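Local coordinates for protein transport protein SEC16 (Saccharomyces cerevisiae, PDB 3MZK) that helps initiate assembly of the COPII coat for transport vesicles leaving the endoplasmic reticulum, takes part in cargo selection, and is also involved in autophagy, at residues B[103-108]-B[301-306]; B[287-292]-B[317-322]. All blocks are in the same frame, centred on the assembly; numbering follows the deposited sequence.

Contact 1 of 2, residues B[103-108]-B[301-306]; sequences WQLLEM and FIIGNV
Leu105 and Ile302 make the main contact between helix 101-111 and the last turn of helix 294-303. Their side chains run past one another in opposite directions, and CD2 of Leu105 lies 3.3 Å from CG2 of Ile302; at the resolution of this structure that value shows only that the methyl groups touch. The same CD2 also meets CG1 of Ile303 at 3.7 Å, where the two side chains cross at about a right angle, so a single methyl bridges two consecutive residues of the partner helix. Leu105 reaches this position with CG anti to its own backbone N (chi1 174°). Leu106 adds a looser apolar contact, its CD2 being 4.3 Å from CG2 of Ile302. No hydrogen bond crosses between the segments, and all four residues are buried. The backbones remain well separated, with the CA atoms of Leu105 and Ile303 7.9 Å apart.

The two helices are far apart in sequence, and their meeting belongs to the largely helical body of the Sec16 central region, an ACE1-like helical domain. Helix 330-344 covers one flank: Leu106 packs on Trp335, Tyr339 and Ile342, while Ile302 also rests on Tyr339. Ile303 touches Trp116 of helix 116-123.

Just beyond the contact, helix 294-303 ends in a Schellman motif. Asn305 has a positive phi of 55° and gives its N to Ile302 O at 2.9 Å, and Val306 N reaches Phe301 O at 2.8 Å. The chain leaves the helix here, immediately after the residues that meet Leu105. The Asn305 side chain makes a polar link back to helix 101-111, its OD1 hydrogen-bonded to Lys109 NZ.

Contact 2 of 2, residues B[287-292]-B[317-322]; sequences FLTKKG and SDVIFE
Thr289 and Lys290 lie in the last turn of helix 275-290, just ahead of its Schellman C-cap, and meet Val319 and Asp318 around an ST turn in the segment linking helices 294-303 and 330-344. The contact therefore joins a helix end to an irregular segment of the family's Sec23-binding domain. Its inner part is apolar: CG2 of Thr289 is 4.1 Å from CG2 of Val319, and the same CG2 of Val319 is 4.0 Å from CE of Lys290. With OG1 beside the backbone N (chi1 -64°), Thr289 has CG2 anti to that nitrogen, which puts the methyl on Val319; OG1 itself is hydrogen-bonded to Gly285 O, one turn back in the same helix.

The outer part is ionic. Lys290 NZ forms a hydrogen-bonded salt bridge with OD2 of Asp318 at 3.3 Å, approaching the syn lone pair; Asp318 OD1 is more distant from NZ, at 3.9 Å. A bend at chi2 (-57°) followed by an extended outer chain carries the lysine past Val319 to the carboxylate. Both charged residues are exposed, so solvent probably screens the pair.

An ST turn spans Ser317 to Val319: Val319 N donates to Ser317 OG at 3.1 Å, almost straight at 170°. On the helix side, Leu293 N returns to Leu288 O, closing the Schellman motif around Gly292, whose positive phi accompanies a bond from its own N to Thr289 O of 2.9 Å.

Overall arrangement
The segments alternate along the chain in the order 103-108, 287-292, 301-306, 317-322, so neither contact is complete before the other begins. Helix 294-303 supplies one side of contact 1 and the preceding helix 275-290 one side of contact 2. Although the centres lie about 17 Å apart, the contacts touch directly through side-chain packing: Phe301 CB is 3.5 Å from Phe321 CE1, and Phe301 CZ lies 4.3 Å from Val319 CG1. The two phenyl rings meet with planes at about 50°. Contact 1 is buried, and no other chain of the assembly touches its segments; contact 2 is partly buried, and its Glu322 has a long, weak ion pair with another protein chain.

Contact 1 of 2, residues B[103-108]-B[301-306]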
# COMPACT_ATOMS: atom_id res chain seq x y z
N TRP B 103 -33.45 -11.63 4.77
CA TRP B 103 -33.53 -13.02 5.21
C TRP B 103 -32.46 -13.85 4.52
O TRP B 103 -31.62 -14.48 5.17
CB TRP B 103 -34.91 -13.60 4.89
CG TRP B 103 -35.96 -13.30 5.91
CD1 TRP B 103 -37.10 -12.57 5.73
CD2 TRP B 103 -35.98 -13.73 7.28
NE1 TRP B 103 -37.82 -12.52 6.89
CE2 TRP B 103 -37.16 -13.23 7.86
CE3 TRP B 103 -35.11 -14.50 8.06
CZ2 TRP B 103 -37.49 -13.46 9.19
CZ3 TRP B 103 -35.45 -14.73 9.38
CH2 TRP B 103 -36.63 -14.21 9.93
N GLN B 104 -32.49 -13.84 3.19
CA GLN B 104 -31.63 -14.69 2.39
C GLN B 104 -30.17 -14.26 2.44
O GLN B 104 -29.26 -15.09 2.33
CB GLN B 104 -32.14 -14.73 0.94
CG GLN B 104 -33.46 -15.46 0.80
CD GLN B 104 -34.15 -15.19 -0.52
OE1 GLN B 104 -34.06 -14.09 -1.07
NE2 GLN B 104 -34.86 -16.19 -1.03
N LEU B 105 -29.94 -12.96 2.59
CA LEU B 105 -28.59 -12.44 2.70
C LEU B 105 -27.92 -12.97 3.96
O LEU B 105 -26.79 -13.47 3.91
CB LEU B 105 -28.61 -10.92 2.72
CG LEU B 105 -27.26 -10.25 2.98
CD1 LEU B 105 -26.24 -10.71 1.95
CD2 LEU B 105 -27.39 -8.73 2.97
N LEU B 106 -28.62 -12.87 5.08
CA LEU B 106 -28.11 -13.38 6.35
C LEU B 106 -27.90 -14.89 6.31
O LEU B 106 -26.96 -15.41 6.92
CB LEU B 106 -29.05 -13.00 7.50
CG LEU B 106 -28.97 -11.54 7.94
CD1 LEU B 106 -30.09 -11.21 8.92
CD2 LEU B 106 -27.61 -11.24 8.56
N GLU B 107 -28.76 -15.60 5.59
CA GLU B 107 -28.61 -17.04 5.44
C GLU B 107 -27.31 -17.38 4.73
O GLU B 107 -26.56 -18.25 5.18
CB GLU B 107 -29.81 -17.64 4.70
CG GLU B 107 -29.85 -19.15 4.74
CD GLU B 107 -30.95 -19.73 3.88
OE1 GLU B 107 -31.35 -19.07 2.89
OE2 GLU B 107 -31.42 -20.85 4.19
N MET B 108 -27.03 -16.70 3.62
CA MET B 108 -25.78 -16.90 2.90
C MET B 108 -24.57 -16.71 3.81
O MET B 108 -23.72 -17.59 3.92
CB MET B 108 -25.65 -15.91 1.73
CG MET B 108 -26.60 -16.15 0.58
SD MET B 108 -26.23 -15.01 -0.76
CE MET B 108 -24.48 -15.32 -0.97
N PHE B 301 -25.36 -2.15 4.60
CA PHE B 301 -24.51 -2.23 5.79
C PHE B 301 -24.15 -3.67 6.13
O PHE B 301 -23.02 -3.97 6.52
CB PHE B 301 -25.18 -1.56 7.00
CG PHE B 301 -25.35 -0.08 6.86
CD1 PHE B 301 -24.48 0.66 6.07
CD2 PHE B 301 -26.39 0.58 7.51
CE1 PHE B 301 -24.64 2.04 5.94
CE2 PHE B 301 -26.55 1.96 7.38
CZ PHE B 301 -25.67 2.69 6.60
N ILE B 302 -25.13 -4.56 5.98
CA ILE B 302 -24.92 -5.99 6.18
C ILE B 302 -23.87 -6.54 5.21
O ILE B 302 -22.91 -7.21 5.62
CB ILE B 302 -26.23 -6.77 6.01
CG1 ILE B 302 -27.19 -6.44 7.15
CG2 ILE B 302 -25.96 -8.26 5.96
CD1 ILE B 302 -28.63 -6.83 6.88
N ILE B 303 -24.06 -6.27 3.93
CA ILE B 303 -23.10 -6.70 2.92
C ILE B 303 -21.72 -6.15 3.23
O ILE B 303 -20.71 -6.83 3.05
CB ILE B 303 -23.51 -6.24 1.51
CG1 ILE B 303 -24.87 -6.82 1.14
CG2 ILE B 303 -22.47 -6.65 0.49
CD1 ILE B 303 -25.43 -6.25 -0.15
N GLY B 304 -21.67 -4.91 3.70
CA GLY B 304 -20.41 -4.25 4.01
C GLY B 304 -19.83 -4.70 5.33
O GLY B 304 -18.74 -4.26 5.72
N ASN B 305 -20.54 -5.58 6.02
CA ASN B 305 -20.14 -6.03 7.36
C ASN B 305 -19.94 -4.90 8.36
O ASN B 305 -19.05 -4.96 9.20
CB ASN B 305 -18.89 -6.91 7.30
CG ASN B 305 -19.22 -8.38 7.24
OD1 ASN B 305 -20.24 -8.77 6.67
ND2 ASN B 305 -18.38 -9.20 7.85
N VAL B 306 -20.78 -3.87 8.26
CA VAL B 306 -20.69 -2.75 9.18
C VAL B 306 -21.18 -3.18 10.56
O VAL B 306 -22.22 -3.82 10.69
CB VAL B 306 -21.53 -1.56 8.70
CG1 VAL B 306 -21.58 -0.48 9.76
CG2 VAL B 306 -20.96 -1.01 7.39

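Contact 2 of 2, residues B[287-292]-B[317-322]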
# COMPACT_ATOMS: atom_id res chain seq x y z
N PHE B 287 -27.25 7.60 2.09
CA PHE B 287 -28.21 8.23 1.21
C PHE B 287 -29.59 7.61 1.37
O PHE B 287 -30.59 8.32 1.50
CB PHE B 287 -27.75 8.10 -0.24
CG PHE B 287 -28.83 8.35 -1.25
CD1 PHE B 287 -29.17 9.65 -1.60
CD2 PHE B 287 -29.49 7.30 -1.85
CE1 PHE B 287 -30.17 9.88 -2.53
CE2 PHE B 287 -30.48 7.52 -2.78
CZ PHE B 287 -30.82 8.81 -3.13
N LEU B 288 -29.65 6.28 1.36
CA LEU B 288 -30.92 5.56 1.44
C LEU B 288 -31.64 5.84 2.75
O LEU B 288 -32.86 5.95 2.78
CB LEU B 288 -30.69 4.05 1.28
CG LEU B 288 -30.26 3.64 -0.13
CD1 LEU B 288 -29.87 2.17 -0.18
CD2 LEU B 288 -31.37 3.96 -1.13
N THR B 289 -30.87 5.94 3.83
CA THR B 289 -31.43 6.28 5.14
C THR B 289 -32.16 7.61 5.08
O THR B 289 -33.33 7.70 5.44
CB THR B 289 -30.33 6.34 6.20
OG1 THR B 289 -29.75 5.04 6.37
CG2 THR B 289 -30.91 6.79 7.52
N LYS B 290 -31.47 8.64 4.61
CA LYS B 290 -32.09 9.94 4.43
C LYS B 290 -33.38 9.85 3.63
O LYS B 290 -34.40 10.40 4.01
CB LYS B 290 -31.12 10.91 3.74
CG LYS B 290 -29.84 11.16 4.52
CD LYS B 290 -30.14 11.68 5.90
CE LYS B 290 -28.87 11.94 6.69
NZ LYS B 290 -29.18 12.59 8.00
N LYS B 291 -33.34 9.14 2.50
CA LYS B 291 -34.51 9.04 1.65
C LYS B 291 -35.57 8.11 2.23
O LYS B 291 -36.48 7.66 1.53
CB LYS B 291 -34.12 8.62 0.22
N GLY B 292 -35.45 7.81 3.53
CA GLY B 292 -36.44 7.04 4.25
C GLY B 292 -36.37 5.53 4.17
O GLY B 292 -37.10 4.82 4.87
N SER B 317 -20.91 12.05 8.84
CA SER B 317 -22.34 11.79 8.88
C SER B 317 -22.83 11.48 10.29
O SER B 317 -22.06 11.07 11.15
CB SER B 317 -22.71 10.65 7.94
OG SER B 317 -24.09 10.34 8.02
N ASP B 318 -24.13 11.66 10.51
CA ASP B 318 -24.72 11.36 11.80
C ASP B 318 -25.46 10.03 11.78
O ASP B 318 -25.95 9.57 12.81
CB ASP B 318 -25.67 12.48 12.23
CG ASP B 318 -26.73 12.78 11.18
OD1 ASP B 318 -27.41 13.82 11.30
OD2 ASP B 318 -26.87 11.98 10.24
N VAL B 319 -25.54 9.42 10.60
CA VAL B 319 -26.27 8.16 10.43
C VAL B 319 -25.72 7.05 11.32
O VAL B 319 -24.51 6.89 11.46
CB VAL B 319 -26.28 7.72 8.95
CG1 VAL B 319 -26.58 6.23 8.84
CG2 VAL B 319 -27.29 8.55 8.17
N ILE B 320 -26.62 6.28 11.93
CA ILE B 320 -26.24 5.21 12.85
C ILE B 320 -26.78 3.85 12.39
O ILE B 320 -27.93 3.75 11.95
CB ILE B 320 -26.75 5.53 14.28
CG1 ILE B 320 -26.07 6.79 14.81
CG2 ILE B 320 -26.52 4.35 15.22
CD1 ILE B 320 -26.53 7.19 16.20
N PHE B 321 -25.96 2.81 12.47
CA PHE B 321 -26.43 1.46 12.21
C PHE B 321 -26.69 0.79 13.54
O PHE B 321 -25.83 0.08 14.07
CB PHE B 321 -25.40 0.65 11.43
CG PHE B 321 -25.91 -0.67 10.91
CD1 PHE B 321 -25.05 -1.73 10.68
CD2 PHE B 321 -27.26 -0.83 10.64
CE1 PHE B 321 -25.52 -2.94 10.20
CE2 PHE B 321 -27.75 -2.04 10.16
CZ PHE B 321 -26.88 -3.10 9.94
N GLU B 322 -27.89 1.01 14.07
CA GLU B 322 -28.26 0.60 15.43
C GLU B 322 -28.92 -0.78 15.44
O GLU B 322 -28.70 -1.57 16.36
CB GLU B 322 -29.21 1.65 16.03
CG GLU B 322 -29.41 1.59 17.54
CD GLU B 322 -30.35 2.68 18.05
OE1 GLU B 322 -30.85 3.49 17.23
OE2 GLU B 322 -30.61 2.73 19.27